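Local atomic coordinates of predicted sugar phosphatases of the HAD superfamily (Cytophaga hutchinsonii, PDB entry 2HX1), a protein that is a predicted sugar phosphatase of the HAD superfamily that binds a magnesium ion and probably hydrolyses phosphate esters. Residues F18-G23 with V231-H236; E227-G232 with D248-L253. All coordinates share one frame; numbering follows the deposited sequence.

Interaction 1. Residues F18-G23 with V231-H236; sequences FFDAFG and VGDTLH. With MG (magnesium ion), chain E.
Asp20 OD2 (2.0 Å) and Asp233 OD1 (2.1 Å) grip one magnesium ion from the two segments. The other oxygen of each carboxylate has its own partners: Asp233 OD2 is held by a metal-bound water at 2.7 Å and by the backbone N of Asn256, and Asp20 OD1 takes a hydrogen bond from a second metal-bound water and a salt bridge from Lys204. Each carboxylate gives one oxygen to the metal and is held at the other, which restrains its rotation. The two planes lie nearly coplanar, 6° apart, and OD2 of Asp20 stands 2.8 Å from OD1 of Asp233, a separation of two acceptors that the shared cation makes tolerable. The Phe22 carbonyl oxygen is the third protein ligand. Three waters sit opposite the three protein oxygens and complete an octahedron. Such a site at the ends of adjacent parallel strands matches the HAD active-site pattern, Asp20 probably corresponding to the aspartate of the first sequence motif and Gly232-Asp233 to the fourth. Just before the site the strands are paired by two backbone bonds, Val231 N to Phe18 O at 2.7 Å and Asp20 N to Val231 O at 2.9 Å; the ligands lie in the loops that follow. Asp20 CG is anti to its backbone N (chi1 174°), which carries the carboxylate onward to the metal. Behind the site, Phe19 and Val231 lie side by side, CD1 of the ring 4.0 Å from Val231 CB.

Interaction 2. Residues E227-G232 with D248-L253; sequences EILMVG and DTALVL
Strands 228-232 and 248-252 are the two parallel strands of a beta-alpha-beta unit, joined in sequence by helix 235-245. Five backbone bonds lace them in regular parallel register. The bond from Met230 N to Asp248 O is almost straight at the hydrogen (178°), whereas Asp248 N approaches Ile228 O at a more bent 137°, where the pairing begins. On the face bearing Leu229, Val231 and Ala250, Leu229 leans over strand 248-252 with CG anti to the backbone N (chi1 -175°), its CD1 3.7 Å from Thr249 C and 4.0 Å from Ala250 CB. Further along, Val231 and Val252 cross at about a right angle, with their CG1 methyls 4.0 Å apart. On the opposite face, Thr249 CG2 lies 4.1 Å from CB of selenomethionine Met230, and the Thr249 hydroxyl is engaged by Asn243 of the connecting helix. At the far end, Gly232 O accepts the amide of Val252 at 2.9 Å and is flanked by two methyls, Val252 CG2 at 3.4 Å and Leu251 CD1 at 3.5 Å. Gly232 O thus has its polar need met by Val252 N while methyls pack beside it; the next residue, Asp233, is a magnesium ligand. Parallel pairing of this kind, with a helix returning the chain over one face, is the repeating element of the Rossmann-like core of HAD hydrolases.

Overall arrangement
Strand 228-232 is the common member: interaction 1 pairs it with strand 16-19 on one edge, interaction 2 with strand 248-252 on the other, placing three successive strands of the central parallel sheet. Both contacts are buried, and their centres are only 8 Å apart. Their chemistry diverges along the strand axis. Interaction 2 is almost wholly backbone ladder and apolar contact, whereas interaction 1 has a short ladder that gives way, at the carboxyl ends of the strands, to oxygen ligands around magnesium. The two also pack directly, Phe18 CB lying 3.7 Å from SE of Met230. The example illustrates how a parallel sheet with an apolar core can present metal-binding loops at the carboxyl ends of its central strands.

Interaction 1. Residues F18-G23 with V231-H236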
loop_
_atom_site.group_PDB
_atom_site.type_symbol
_atom_site.label_atom_id
_atom_site.label_comp_id
_atom_site.label_asym_id
_atom_site.label_seq_id
_atom_site.Cartn_x
_atom_site.Cartn_y
_atom_site.Cartn_z
ATOM N N PHE A 18 4.070 -20.239 25.653
ATOM C CA PHE A 18 3.151 -19.134 25.365
ATOM C C PHE A 18 2.155 -19.592 24.291
ATOM O O PHE A 18 2.556 -20.009 23.223
ATOM C CB PHE A 18 3.865 -17.863 24.849
ATOM C CG PHE A 18 4.879 -17.258 25.809
ATOM C CD1 PHE A 18 4.986 -17.655 27.125
ATOM C CD2 PHE A 18 5.695 -16.221 25.381
ATOM C CE1 PHE A 18 5.916 -17.067 27.977
ATOM C CE2 PHE A 18 6.642 -15.662 26.235
ATOM C CZ PHE A 18 6.722 -16.070 27.527
ATOM N N PHE A 19 0.864 -19.536 24.624
ATOM C CA PHE A 19 -0.201 -19.939 23.725
ATOM C C PHE A 19 -0.935 -18.700 23.195
ATOM O O PHE A 19 -1.379 -17.900 23.984
ATOM C CB PHE A 19 -1.231 -20.797 24.469
ATOM C CG PHE A 19 -0.783 -22.216 24.781
ATOM C CD1 PHE A 19 -0.752 -23.188 23.799
ATOM C CD2 PHE A 19 -0.449 -22.575 26.055
ATOM C CE1 PHE A 19 -0.374 -24.469 24.082
ATOM C CE2 PHE A 19 -0.059 -23.863 26.340
ATOM C CZ PHE A 19 -0.054 -24.809 25.373
ATOM N N ASP A 20 -1.020 -18.533 21.874
ATOM C CA ASP A 20 -2.077 -17.735 21.267
ATOM C C ASP A 20 -3.407 -18.457 21.559
ATOM O O ASP A 20 -3.396 -19.676 21.757
ATOM C CB ASP A 20 -1.839 -17.605 19.758
ATOM C CG ASP A 20 -2.972 -16.904 19.034
ATOM O OD1 ASP A 20 -3.464 -15.879 19.527
ATOM O OD2 ASP A 20 -3.375 -17.391 17.960
ATOM N N ALA A 21 -4.530 -17.729 21.616
ATOM C CA ALA A 21 -5.818 -18.358 21.974
ATOM C C ALA A 21 -6.570 -18.749 20.702
ATOM O O ALA A 21 -6.666 -19.922 20.409
ATOM C CB ALA A 21 -6.659 -17.483 22.873
ATOM N N PHE A 22 -7.034 -17.783 19.913
ATOM C CA PHE A 22 -7.868 -18.101 18.757
ATOM C C PHE A 22 -7.064 -18.769 17.637
ATOM O O PHE A 22 -5.977 -18.296 17.252
ATOM C CB PHE A 22 -8.639 -16.871 18.250
ATOM C CG PHE A 22 -9.913 -16.593 19.008
ATOM C CD1 PHE A 22 -11.067 -17.322 18.751
ATOM C CD2 PHE A 22 -9.970 -15.587 19.978
ATOM C CE1 PHE A 22 -12.259 -17.064 19.461
ATOM C CE2 PHE A 22 -11.157 -15.322 20.682
ATOM C CZ PHE A 22 -12.298 -16.056 20.415
ATOM N N GLY A 23 -7.599 -19.888 17.158
ATOM C CA GLY A 23 -6.966 -20.732 16.152
ATOM C C GLY A 23 -6.059 -21.802 16.698
ATOM O O GLY A 23 -5.511 -22.611 15.925
ATOM N N VAL A 231 3.343 -20.631 20.694
ATOM C CA VAL A 231 2.475 -21.503 19.880
ATOM C C VAL A 231 1.385 -20.674 19.220
ATOM O O VAL A 231 0.576 -20.025 19.896
ATOM C CB VAL A 231 1.869 -22.636 20.781
ATOM C CG1 VAL A 231 0.945 -23.536 19.981
ATOM C CG2 VAL A 231 3.015 -23.448 21.455
ATOM N N GLY A 232 1.356 -20.655 17.896
ATOM C CA GLY A 232 0.351 -19.849 17.195
ATOM C C GLY A 232 -0.058 -20.356 15.829
ATOM O O GLY A 232 0.603 -21.231 15.256
ATOM N N ASP A 233 -1.147 -19.789 15.314
ATOM C CA ASP A 233 -1.669 -20.157 13.989
ATOM C C ASP A 233 -1.406 -19.125 12.907
ATOM O O ASP A 233 -1.695 -19.380 11.736
ATOM C CB ASP A 233 -3.167 -20.461 14.052
ATOM C CG ASP A 233 -3.982 -19.245 14.446
ATOM O OD1 ASP A 233 -3.609 -18.602 15.455
ATOM O OD2 ASP A 233 -4.972 -18.917 13.740
ATOM N N THR A 234 -0.839 -17.980 13.278
ATOM C CA THR A 234 -0.657 -16.845 12.368
ATOM C C THR A 234 0.799 -16.431 12.278
ATOM O O THR A 234 1.418 -16.126 13.305
ATOM C CB THR A 234 -1.506 -15.665 12.846
ATOM O OG1 THR A 234 -2.859 -16.107 12.982
ATOM C CG2 THR A 234 -1.445 -14.467 11.849
ATOM N N LEU A 235 1.342 -16.449 11.057
ATOM C CA LEU A 235 2.776 -16.190 10.827
ATOM C C LEU A 235 3.209 -14.761 11.215
ATOM O O LEU A 235 4.206 -14.532 11.903
ATOM C CB LEU A 235 3.138 -16.473 9.353
ATOM C CG LEU A 235 3.163 -17.968 8.996
ATOM C CD1 LEU A 235 3.002 -18.234 7.514
ATOM C CD2 LEU A 235 4.428 -18.701 9.488
ATOM N N HIS A 236 2.437 -13.800 10.767
ATOM C CA HIS A 236 2.870 -12.427 10.815
ATOM C C HIS A 236 2.644 -11.812 12.186
ATOM O O HIS A 236 3.103 -10.703 12.412
ATOM C CB HIS A 236 2.176 -11.588 9.722
ATOM C CG HIS A 236 0.716 -11.865 9.590
ATOM N ND1 HIS A 236 -0.248 -11.080 10.189
ATOM C CD2 HIS A 236 0.052 -12.865 8.953
ATOM C CE1 HIS A 236 -1.445 -11.576 9.915
ATOM N NE2 HIS A 236 -1.290 -12.659 9.168
HETATM MG MG MG E . -4.599 -17.065 16.457
HETATM O O HOH W 1 -5.369 -15.556 17.615
HETATM O O HOH W 2 -5.913 -16.673 15.005
HETATM O O HOH W 3 -3.035 -15.733 15.823
#

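Interaction 2. Residues E227-G232 with D248-L253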
loop_
_atom_site.group_PDB
_atom_site.type_symbol
_atom_site.label_atom_id
_atom_site.label_comp_id
_atom_site.label_asym_id
_atom_site.label_seq_id
_atom_site.Cartn_x
_atom_site.Cartn_y
_atom_site.Cartn_z
ATOM N N GLU A 227 14.213 -21.267 25.554
ATOM C CA GLU A 227 13.563 -22.289 26.395
ATOM C C GLU A 227 12.076 -21.965 26.606
ATOM O O GLU A 227 11.413 -22.573 27.421
ATOM C CB GLU A 227 14.271 -22.416 27.749
ATOM C CG GLU A 227 15.705 -22.941 27.646
ATOM C CD GLU A 227 16.437 -22.956 28.990
ATOM O OE1 GLU A 227 16.207 -22.070 29.841
ATOM O OE2 GLU A 227 17.253 -23.859 29.207
ATOM N N ILE A 228 11.581 -20.973 25.886
ATOM C CA ILE A 228 10.168 -20.670 25.831
ATOM C C ILE A 228 9.648 -21.005 24.425
ATOM O O ILE A 228 10.293 -20.683 23.431
ATOM C CB ILE A 228 9.935 -19.204 26.146
ATOM C CG1 ILE A 228 10.388 -18.890 27.593
ATOM C CG2 ILE A 228 8.481 -18.857 25.941
ATOM C CD1 ILE A 228 10.384 -17.367 27.950
ATOM N N LEU A 229 8.481 -21.652 24.349
ATOM C CA LEU A 229 7.831 -21.956 23.047
ATOM C C LEU A 229 6.566 -21.098 22.821
ATOM O O LEU A 229 5.624 -21.155 23.615
ATOM C CB LEU A 229 7.498 -23.449 22.982
ATOM C CG LEU A 229 6.936 -23.964 21.666
ATOM C CD1 LEU A 229 7.925 -23.744 20.542
ATOM C CD2 LEU A 229 6.480 -25.424 21.766
HETATM N N MSE A 230 6.574 -20.281 21.765
HETATM C CA MSE A 230 5.387 -19.520 21.358
HETATM C C MSE A 230 4.607 -20.371 20.380
HETATM O O MSE A 230 5.131 -20.751 19.341
HETATM C CB MSE A 230 5.735 -18.179 20.692
HETATM C CG MSE A 230 4.520 -17.488 20.006
HETATM SE SE MSE A 230 3.349 -16.693 21.339
HETATM C CE MSE A 230 1.531 -16.923 20.707
ATOM N N VAL A 231 3.343 -20.631 20.694
ATOM C CA VAL A 231 2.475 -21.503 19.880
ATOM C C VAL A 231 1.385 -20.674 19.220
ATOM O O VAL A 231 0.576 -20.025 19.896
ATOM C CB VAL A 231 1.869 -22.636 20.781
ATOM C CG1 VAL A 231 0.945 -23.536 19.981
ATOM C CG2 VAL A 231 3.015 -23.448 21.455
ATOM N N GLY A 232 1.356 -20.655 17.896
ATOM C CA GLY A 232 0.351 -19.849 17.195
ATOM C C GLY A 232 -0.058 -20.356 15.829
ATOM O O GLY A 232 0.603 -21.231 15.256
ATOM N N ASP A 248 11.496 -19.786 20.761
ATOM C CA ASP A 248 11.205 -20.811 19.739
ATOM C C ASP A 248 9.733 -20.624 19.430
ATOM O O ASP A 248 8.983 -20.059 20.237
ATOM C CB ASP A 248 11.464 -22.226 20.228
ATOM C CG ASP A 248 12.918 -22.657 20.061
ATOM O OD1 ASP A 248 13.775 -21.838 19.664
ATOM O OD2 ASP A 248 13.198 -23.839 20.345
ATOM N N THR A 249 9.340 -21.067 18.251
ATOM C CA THR A 249 7.988 -20.957 17.790
ATOM C C THR A 249 7.448 -22.264 17.185
ATOM O O THR A 249 8.141 -22.965 16.453
ATOM C CB THR A 249 7.865 -19.806 16.747
ATOM O OG1 THR A 249 8.755 -20.052 15.643
ATOM C CG2 THR A 249 8.177 -18.479 17.411
ATOM N N ALA A 250 6.177 -22.534 17.449
ATOM C CA ALA A 250 5.492 -23.663 16.846
ATOM C C ALA A 250 4.262 -23.159 16.135
ATOM O O ALA A 250 3.369 -22.566 16.760
ATOM C CB ALA A 250 5.123 -24.728 17.908
ATOM N N LEU A 251 4.249 -23.328 14.821
ATOM C CA LEU A 251 3.064 -23.094 14.003
ATOM C C LEU A 251 2.110 -24.280 14.138
ATOM O O LEU A 251 2.468 -25.423 13.802
ATOM C CB LEU A 251 3.420 -22.971 12.519
ATOM C CG LEU A 251 2.200 -22.656 11.636
ATOM C CD1 LEU A 251 1.647 -21.228 11.905
ATOM C CD2 LEU A 251 2.504 -22.836 10.167
ATOM N N VAL A 252 0.895 -24.002 14.589
ATOM C CA VAL A 252 -0.187 -25.001 14.496
ATOM C C VAL A 252 -1.056 -24.771 13.272
ATOM O O VAL A 252 -1.124 -23.659 12.732
ATOM C CB VAL A 252 -1.045 -25.084 15.749
ATOM C CG1 VAL A 252 -0.231 -25.710 16.850
ATOM C CG2 VAL A 252 -1.618 -23.722 16.129
ATOM N N LEU A 253 -1.703 -25.837 12.812
ATOM C CA LEU A 253 -2.424 -25.784 11.541
ATOM C C LEU A 253 -3.956 -25.733 11.738
ATOM O O LEU A 253 -4.721 -25.959 10.794
ATOM C CB LEU A 253 -1.993 -26.976 10.669
ATOM C CG LEU A 253 -0.485 -27.057 10.363
ATOM C CD1 LEU A 253 -0.101 -28.422 9.730
ATOM C CD2 LEU A 253 -0.041 -25.866 9.484
#